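Local coordinates for superoxide dismutase (PDB 4BR6), which catalyses the dismutation of superoxide to hydrogen peroxide and dioxygen at a bound manganese ion, at residues Pro16-Ser19 with Ala20-Glu24; Gly70-Asn73 with His74-Trp78. All coordinates share one frame; numbering follows the deposited sequence.

Interaction 1 of 2, residues Pro16-Ser19 with Ala20-Glu24; sequences PYIS and ARIME
Ser19 folds its hydroxyl back over the first turn of helix 20-50, where OG accepts a hydrogen bond from Ile22 N at 3.3 Å. Its chi1 of 71° sets OG between the backbone N and the carbonyl carbon, and from there the oxygen faces one of the first amides of the helix, taking the place of the acceptor that a preceding turn would supply. The main chain of the same residue makes the next link: Met23 N meets Ser19 O in an almost straight bond of 3.1 Å, the first i to i+4 bond of the helix.

Packing is tight on the inner side. Ser19 OG lies 3.2 Å from Ile22 CG1, so the hydroxyl is pressed against an aliphatic branch as well as the amide. Ile18 CG2 reaches across the cap and touches Ile22 CG2 at 3.7 Å and Met23 SD at 3.8 Å, its side chain running roughly perpendicular to both. With CG anti to the carbonyl carbon (chi1 -71°) and further bends at chi2 and chi3, Met23 offers its sulfur to this methyl. Leu168 and Gln169 of helix 167-170 also touch Ile22.

The outer side is looser and charged. Arg21 leads away from the cap and pairs with Glu24: NH1 approaches OE1 at 2.7 Å in the guanidinium plane but from above the carboxylate plane. Arg21 NE has a second acidic partner in Glu171 of the second subunit, which links this helix start to the assembly.

A serine N-cap joined to an apolar contact between Ile18, just before the cap, and Met23, four residues after it, is a hydrophobic staple. It begins the long helix of the alpha-hairpin domain, in which Ile22 lies one turn before the manganese ligand His26.

Interaction 2 of 2, residues Gly70-Asn73 with His74-Trp78; sequences GHLN and HTLFW. With MN3 (manganese (III) ion), chain I.
Gly70 O is gripped twice by His74, through the backbone N at 3.0 Å and through ring atom ND1 at a short 2.5 Å, the two donors coming from opposite faces of the carbonyl plane. This is the metal-binding turn of helix 61-79 in the alpha-hairpin domain of the iron/manganese superoxide dismutases. With CG beside its own backbone N (chi1 -66°), the His74 ring folds back along the helix; Gly70 O lies at its edge, close to the ring plane. Tied at ND1, the ring has its rotation fixed and presents NE2 to the manganese ion at 2.4 Å. His26, Asp160 and His164 complete the protein ligands.

One residue on, the pattern recurs with a hydroxyl. Thr75 OG1 donates to His71 O at 2.8 Å from above the carbonyl plane, while Thr75 N bonds the same oxygen from the other face. OG1 also lies over one face of the His71 imidazole, whose ND1 is hydrogen-bonded to His31 of helix 20-50. A valine in place of Thr75 would probably leave His71 O with just the amide of these two donors and put a methyl against the imidazole face instead of a hydroxyl.

Along another side of the helix, Leu72 and Leu76 meet at an oblique angle through their CD1 methyls, 3.9 Å apart, and Leu72 also packs on Thr55 of the third subunit. Toward the end of the turn, His74 O sits 3.1 Å above the plane of the Trp78 indole, offset toward its rim.

In the fold
From the N terminus, interaction 1 comes first, ending the loop that leads into helix 20-50. The chain then runs along that helix and returns through helix 54-59 to helix 61-79, where interaction 2 lies within regular helix and closes no loop. The two follow in series, neither nested nor crossed, with centres about 17 Å apart. They nevertheless meet across the helical hairpin, where Met23 CE packs on Trp78 CZ3 at 3.7 Å. Each helix supplies one manganese ligand, His26 from 20-50 and His74 from 61-79, while Asp160 and His164 come from the later part of the chain, so the metal joins the hairpin to the C-terminal domain.

Interaction 1 of 2, residues Pro16-Ser19 with Ala20-Glu24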
loop_
_atom_site.group_PDB
_atom_site.type_symbol
_atom_site.label_atom_id
_atom_site.label_comp_id
_atom_site.label_asym_id
_atom_site.label_seq_id
_atom_site.Cartn_x
_atom_site.Cartn_y
_atom_site.Cartn_z
ATOM N N PRO B 16 35.611 -8.192 -3.599
ATOM C CA PRO B 16 34.713 -8.742 -4.618
ATOM C C PRO B 16 33.237 -8.837 -4.217
ATOM O O PRO B 16 32.453 -9.390 -4.980
ATOM C CB PRO B 16 35.271 -10.152 -4.825
ATOM C CG PRO B 16 35.809 -10.530 -3.481
ATOM C CD PRO B 16 36.311 -9.255 -2.853
ATOM N N TYR B 17 32.851 -8.315 -3.061
ATOM C CA TYR B 17 31.481 -8.541 -2.582
ATOM C C TYR B 17 30.447 -7.680 -3.299
ATOM O O TYR B 17 29.399 -8.177 -3.724
ATOM C CB TYR B 17 31.423 -8.374 -1.068
ATOM C CG TYR B 17 32.454 -9.265 -0.435
ATOM C CD1 TYR B 17 32.322 -10.639 -0.472
ATOM C CD2 TYR B 17 33.596 -8.734 0.140
ATOM C CE1 TYR B 17 33.280 -11.459 0.086
ATOM C CE2 TYR B 17 34.555 -9.544 0.696
ATOM C CZ TYR B 17 34.400 -10.902 0.667
ATOM O OH TYR B 17 35.379 -11.699 1.232
ATOM N N ILE B 18 30.745 -6.396 -3.430
ATOM C CA ILE B 18 29.953 -5.506 -4.253
ATOM C C ILE B 18 30.911 -4.808 -5.225
ATOM O O ILE B 18 31.919 -4.252 -4.806
ATOM C CB ILE B 18 29.221 -4.455 -3.398
ATOM C CG1 ILE B 18 28.383 -5.123 -2.297
ATOM C CG2 ILE B 18 28.340 -3.581 -4.285
ATOM C CD1 ILE B 18 27.815 -4.146 -1.267
ATOM N N SER B 19 30.582 -4.833 -6.517
ATOM C CA SER B 19 31.447 -4.288 -7.553
ATOM C C SER B 19 31.565 -2.759 -7.472
ATOM O O SER B 19 30.684 -2.075 -6.949
ATOM C CB SER B 19 30.931 -4.696 -8.934
ATOM O OG SER B 19 29.743 -4.004 -9.240
ATOM N N ALA B 20 32.667 -2.237 -7.994
ATOM C CA ALA B 20 32.933 -0.808 -7.984
ATOM C C ALA B 20 31.922 -0.063 -8.840
ATOM O O ALA B 20 31.562 1.081 -8.541
ATOM C CB ALA B 20 34.331 -0.543 -8.495
ATOM N N ARG B 21 31.467 -0.693 -9.917
ATOM C CA ARG B 21 30.487 -0.036 -10.772
ATOM C C ARG B 21 29.163 0.141 -10.023
ATOM O O ARG B 21 28.549 1.205 -10.093
ATOM C CB ARG B 21 30.283 -0.783 -12.098
ATOM C CG ARG B 21 29.310 -0.087 -13.057
ATOM C CD ARG B 21 29.678 1.378 -13.306
ATOM N NE ARG B 21 29.012 1.956 -14.483
ATOM C CZ ARG B 21 29.112 3.234 -14.850
ATOM N NH1 ARG B 21 29.828 4.089 -14.138
ATOM N NH2 ARG B 21 28.485 3.670 -15.933
ATOM N N ILE B 22 28.730 -0.893 -9.302
ATOM C CA ILE B 22 27.506 -0.809 -8.525
ATOM C C ILE B 22 27.621 0.315 -7.509
ATOM O O ILE B 22 26.778 1.205 -7.469
ATOM C CB ILE B 22 27.184 -2.135 -7.815
ATOM C CG1 ILE B 22 26.728 -3.175 -8.843
ATOM C CG2 ILE B 22 26.105 -1.933 -6.737
ATOM C CD1 ILE B 22 26.527 -4.573 -8.297
ATOM N N MET B 23 28.679 0.278 -6.705
ATOM C CA MET B 23 28.898 1.278 -5.672
ATOM C C MET B 23 28.908 2.680 -6.284
ATOM O O MET B 23 28.252 3.589 -5.784
ATOM C CB MET B 23 30.212 1.024 -4.934
ATOM C CG MET B 23 30.223 -0.204 -4.023
ATOM S SD MET B 23 28.999 -0.198 -2.684
ATOM C CE MET B 23 29.365 1.347 -1.852
ATOM N N GLU B 24 29.644 2.841 -7.380
ATOM C CA GLU B 24 29.743 4.130 -8.065
ATOM C C GLU B 24 28.377 4.683 -8.467
ATOM O O GLU B 24 28.037 5.830 -8.147
ATOM C CB GLU B 24 30.637 4.021 -9.309
ATOM C CG GLU B 24 30.598 5.272 -10.202
ATOM C CD GLU B 24 31.689 5.290 -11.251
ATOM O OE1 GLU B 24 31.639 4.442 -12.166
ATOM O OE2 GLU B 24 32.590 6.152 -11.157
#

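Interaction 2 of 2, residues Gly70-Asn73 with His74-Trp78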
loop_
_atom_site.group_PDB
_atom_site.type_symbol
_atom_site.label_atom_id
_atom_site.label_comp_id
_atom_site.label_asym_id
_atom_site.label_seq_id
_atom_site.Cartn_x
_atom_site.Cartn_y
_atom_site.Cartn_z
ATOM N N GLY B 70 14.917 7.858 0.696
ATOM C CA GLY B 70 16.113 7.425 -0.009
ATOM C C GLY B 70 17.384 8.017 0.576
ATOM O O GLY B 70 18.380 7.319 0.764
ATOM N N HIS B 71 17.338 9.313 0.866
ATOM C CA HIS B 71 18.460 10.010 1.473
ATOM C C HIS B 71 18.871 9.342 2.798
ATOM O O HIS B 71 20.032 8.965 2.970
ATOM C CB HIS B 71 18.101 11.479 1.707
ATOM C CG HIS B 71 19.232 12.293 2.253
ATOM N ND1 HIS B 71 20.521 12.197 1.774
ATOM C CD2 HIS B 71 19.265 13.215 3.243
ATOM C CE1 HIS B 71 21.300 13.026 2.443
ATOM N NE2 HIS B 71 20.562 13.657 3.339
ATOM N N LEU B 72 17.922 9.192 3.727
ATOM C CA LEU B 72 18.210 8.598 5.044
ATOM C C LEU B 72 18.734 7.171 4.949
ATOM O O LEU B 72 19.680 6.791 5.644
ATOM C CB LEU B 72 16.958 8.581 5.940
ATOM C CG LEU B 72 17.032 7.737 7.232
ATOM C CD1 LEU B 72 18.140 8.192 8.190
ATOM C CD2 LEU B 72 15.694 7.720 7.960
ATOM N N ASN B 73 18.074 6.374 4.124
ATOM C CA ASN B 73 18.349 4.952 4.048
ATOM C C ASN B 73 19.697 4.684 3.467
ATOM O O ASN B 73 20.438 3.855 3.980
ATOM C CB ASN B 73 17.309 4.233 3.197
ATOM C CG ASN B 73 15.957 4.200 3.841
ATOM O OD1 ASN B 73 15.820 4.360 5.052
ATOM N ND2 ASN B 73 14.946 3.967 3.036
ATOM N N HIS B 74 20.017 5.373 2.384
ATOM C CA HIS B 74 21.329 5.207 1.780
ATOM C C HIS B 74 22.425 5.791 2.651
ATOM O O HIS B 74 23.524 5.239 2.705
ATOM C CB HIS B 74 21.363 5.821 0.397
ATOM C CG HIS B 74 20.474 5.120 -0.573
ATOM N ND1 HIS B 74 19.123 5.362 -0.638
ATOM C CD2 HIS B 74 20.732 4.149 -1.472
ATOM C CE1 HIS B 74 18.588 4.592 -1.569
ATOM N NE2 HIS B 74 19.544 3.851 -2.094
ATOM N N THR B 75 22.135 6.901 3.320
ATOM C CA THR B 75 23.108 7.483 4.237
ATOM C C THR B 75 23.537 6.457 5.265
ATOM O O THR B 75 24.731 6.216 5.444
ATOM C CB THR B 75 22.572 8.724 4.951
ATOM O OG1 THR B 75 22.497 9.796 4.003
ATOM C CG2 THR B 75 23.505 9.132 6.093
ATOM N N LEU B 76 22.568 5.860 5.949
ATOM C CA LEU B 76 22.873 4.814 6.920
ATOM C C LEU B 76 23.531 3.588 6.280
ATOM O O LEU B 76 24.412 2.987 6.876
ATOM C CB LEU B 76 21.613 4.369 7.651
ATOM C CG LEU B 76 20.924 5.409 8.526
ATOM C CD1 LEU B 76 19.674 4.778 9.120
ATOM C CD2 LEU B 76 21.826 5.919 9.616
ATOM N N PHE B 77 23.084 3.212 5.082
ATOM C CA PHE B 77 23.644 2.062 4.367
ATOM C C PHE B 77 25.169 2.191 4.204
ATOM O O PHE B 77 25.912 1.298 4.589
ATOM C CB PHE B 77 22.980 1.907 2.991
ATOM C CG PHE B 77 23.284 0.601 2.292
ATOM C CD1 PHE B 77 23.287 -0.607 2.978
ATOM C CD2 PHE B 77 23.532 0.577 0.926
ATOM C CE1 PHE B 77 23.554 -1.789 2.320
ATOM C CE2 PHE B 77 23.798 -0.618 0.273
ATOM C CZ PHE B 77 23.805 -1.789 0.965
ATOM N N TRP B 78 25.633 3.306 3.648
ATOM C CA TRP B 78 27.060 3.493 3.438
ATOM C C TRP B 78 27.827 3.394 4.745
ATOM O O TRP B 78 28.928 2.835 4.790
ATOM C CB TRP B 78 27.359 4.855 2.817
ATOM C CG TRP B 78 26.572 5.214 1.614
ATOM C CD1 TRP B 78 26.048 6.425 1.349
ATOM C CD2 TRP B 78 26.227 4.372 0.503
ATOM N NE1 TRP B 78 25.390 6.401 0.161
ATOM C CE2 TRP B 78 25.477 5.152 -0.382
ATOM C CE3 TRP B 78 26.464 3.040 0.181
ATOM C CZ2 TRP B 78 24.967 4.654 -1.574
ATOM C CZ3 TRP B 78 25.962 2.546 -1.005
ATOM C CH2 TRP B 78 25.223 3.349 -1.866
HETATM MN MN MN3 I . 19.442 1.709 -3.165
HETATM O O HOH W 1 16.966 2.100 -3.435
#